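Local atomic coordinates of putative NAD(P)H nitroreductase MhqN (Bacillus subtilis, PDB entry 3BEM), a protein that probably acts as an FMN-dependent nitroreductase that uses NAD(P)H and may contribute to the breakdown of aromatic compounds. Residues Met153-Ala158 with Thr165-Gly170. The protein carries 3 engineered substitutions. Sequence-based numbering, arbitrary orientation. Where two conformers were deposited one is given.
Sequences MFMLSA and TCPMIG. With FMN (flavin mononucleotide), chain G.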
# COMPACT_ATOMS: atom_id res chain seq x y z
N MSE B 153 5.51 -1.19 -2.06
CA MSE B 153 6.56 -1.09 -3.06
C MSE B 153 7.94 -1.33 -2.42
O MSE B 153 8.78 -2.04 -3.00
CB MSE B 153 6.51 0.27 -3.79
CG MSE B 153 7.63 0.45 -4.76
SE MSE B 153 7.37 -0.55 -6.33
CE MSE B 153 6.11 0.71 -7.32
N PHE B 154 8.17 -0.76 -1.25
CA PHE B 154 9.46 -1.04 -0.54
C PHE B 154 9.67 -2.54 -0.32
O PHE B 154 10.74 -3.08 -0.60
CB PHE B 154 9.57 -0.29 0.79
CG PHE B 154 10.89 -0.59 1.49
CD1 PHE B 154 12.07 0.02 1.06
CD2 PHE B 154 10.99 -1.62 2.41
CE1 PHE B 154 13.27 -0.33 1.61
CE2 PHE B 154 12.20 -1.97 2.96
CZ PHE B 154 13.34 -1.32 2.55
N MSE B 155 8.67 -3.20 0.24
CA MSE B 155 8.79 -4.61 0.57
C MSE B 155 9.05 -5.48 -0.68
O MSE B 155 9.83 -6.42 -0.60
CB MSE B 155 7.59 -5.06 1.43
CG MSE B 155 7.62 -4.42 2.76
SE MSE B 155 6.20 -5.25 3.84
CE MSE B 155 4.72 -4.08 3.29
N LEU B 156 8.36 -5.21 -1.81
CA LEU B 156 8.60 -5.96 -3.04
C LEU B 156 9.99 -5.66 -3.63
O LEU B 156 10.65 -6.58 -4.12
CB LEU B 156 7.52 -5.72 -4.06
CG LEU B 156 6.19 -6.41 -3.65
CD1 LEU B 156 5.07 -5.73 -4.47
CD2 LEU B 156 6.24 -7.96 -3.79
N SER B 157 10.45 -4.41 -3.49
CA SER B 157 11.83 -4.06 -3.88
C SER B 157 12.86 -4.85 -3.06
O SER B 157 13.82 -5.40 -3.58
CB SER B 157 12.06 -2.55 -3.72
OG SER B 157 11.16 -1.79 -4.52
N ALA B 158 12.66 -4.89 -1.75
CA ALA B 158 13.51 -5.65 -0.86
C ALA B 158 13.57 -7.11 -1.23
O ALA B 158 14.64 -7.70 -1.34
CB ALA B 158 13.08 -5.44 0.58
N THR B 165 11.65 -8.94 4.83
CA THR B 165 11.08 -7.82 5.61
C THR B 165 9.92 -8.32 6.45
O THR B 165 9.45 -9.45 6.25
CB THR B 165 10.60 -6.61 4.76
OG1 THR B 165 9.55 -7.05 3.87
CG2 THR B 165 11.73 -5.95 3.99
N CYS B 166 9.58 -7.55 7.48
CA CYS B 166 8.35 -7.76 8.26
C CYS B 166 7.73 -6.40 8.46
O CYS B 166 8.33 -5.56 9.10
CB CYS B 166 8.64 -8.44 9.57
SG CYS B 166 7.05 -8.92 10.33
N PRO B 167 6.54 -6.15 7.92
CA PRO B 167 5.78 -4.95 8.22
C PRO B 167 5.22 -5.09 9.61
O PRO B 167 4.90 -6.21 10.04
CB PRO B 167 4.68 -4.95 7.19
CG PRO B 167 4.47 -6.38 6.90
CD PRO B 167 5.77 -7.10 7.09
N MSE B 168 5.12 -4.00 10.33
CA MSE B 168 4.78 -3.99 11.75
C MSE B 168 3.89 -2.78 12.11
O MSE B 168 4.15 -1.66 11.70
CB MSE B 168 6.06 -3.99 12.63
CG MSE B 168 7.01 -5.11 12.27
SE MSE B 168 8.75 -4.79 13.06
CE MSE B 168 8.26 -5.08 14.95
N ILE B 169 2.87 -3.06 12.89
CA ILE B 169 2.04 -2.02 13.50
C ILE B 169 2.04 -2.15 15.02
O ILE B 169 1.49 -1.31 15.72
CB ILE B 169 0.61 -2.07 12.95
CG1 ILE B 169 -0.14 -0.75 13.21
CG2 ILE B 169 -0.17 -3.29 13.51
CD1 ILE B 169 0.46 0.44 12.61
N GLY B 170 2.68 -3.20 15.53
CA GLY B 170 2.82 -3.44 16.94
C GLY B 170 3.84 -2.57 17.65
O GLY B 170 4.84 -3.05 18.09
N1 FMN G . 4.18 -9.03 12.19
C2 FMN G . 4.77 -8.97 13.43
O2 FMN G . 5.47 -9.94 13.76
N3 FMN G . 4.61 -7.88 14.24
C4 FMN G . 3.80 -6.81 13.89
O4 FMN G . 3.80 -5.81 14.62
C4A FMN G . 3.20 -6.87 12.63
N5 FMN G . 2.36 -5.83 12.21
C5A FMN G . 1.88 -5.87 10.92
C6 FMN G . 1.14 -4.77 10.47
C7 FMN G . 0.65 -4.76 9.15
C7M FMN G . 0.13 -3.43 8.61
C8 FMN G . 0.87 -5.83 8.30
C8M FMN G . 0.70 -5.64 6.80
C9 FMN G . 1.55 -6.96 8.76
C9A FMN G . 2.08 -6.96 10.05
N10 FMN G . 2.83 -8.07 10.52
C10 FMN G . 3.40 -7.97 11.78
C1' FMN G . 2.93 -9.29 9.67
C2' FMN G . 1.65 -10.10 9.51
O2' FMN G . 1.48 -10.90 10.67
C3' FMN G . 1.81 -10.97 8.27
O3' FMN G . 1.92 -10.08 7.12
C4' FMN G . 0.72 -12.03 8.09
O4' FMN G . 0.75 -12.95 9.20
C5' FMN G . 0.95 -12.79 6.75
O5' FMN G . 2.24 -13.43 6.68
P FMN G . 2.93 -13.50 5.23
O1P FMN G . 2.02 -14.29 4.35
O2P FMN G . 3.02 -12.05 4.91
O3P FMN G . 4.27 -14.17 5.43
O HOH W 1 10.31 -8.13 1.44
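The Phe154 ring meets the Thr165 methyl obliquely, CE2 lying 4.1 Å from CG2; elsewhere the ring packs among helix 37-47, including the Phe44 ring. The other flat group is the flavin of this FMN-binding nitroreductase fold, in which helix 136-161 runs nearly antiparallel to strand 164-168 at the margin of the central antiparallel sheet. Residues Cys166 to Pro167 back one face of the isoalloxazine: Cys166 SG stands over N1, and Pro167 CG over the C9 margin, 3.5 Å from C9. At an edge, Ile169 N donates to N5 (2.9 Å) and Gly170 N to O4 (3.0 Å), probably polarising that end.

Met155, deposited as selenomethionine, links helix to pocket. Its flexible, polarisable chain extends at chi2 (-172°), carrying SE to 3.7 Å from Pro167 CB, and bends at chi3 (-87°), keeping CE near that CB too. One turn on from Phe154, small Ala158 lets Thr165 come close, CB lying 3.7 Å from its CG2. Threonine suits this buried position: CG2 faces apolar Phe154 and Ala158, whereas OG1 packs 3.4 Å from Met155 CG and joins a water that donates to Met155 O at 2.7 Å.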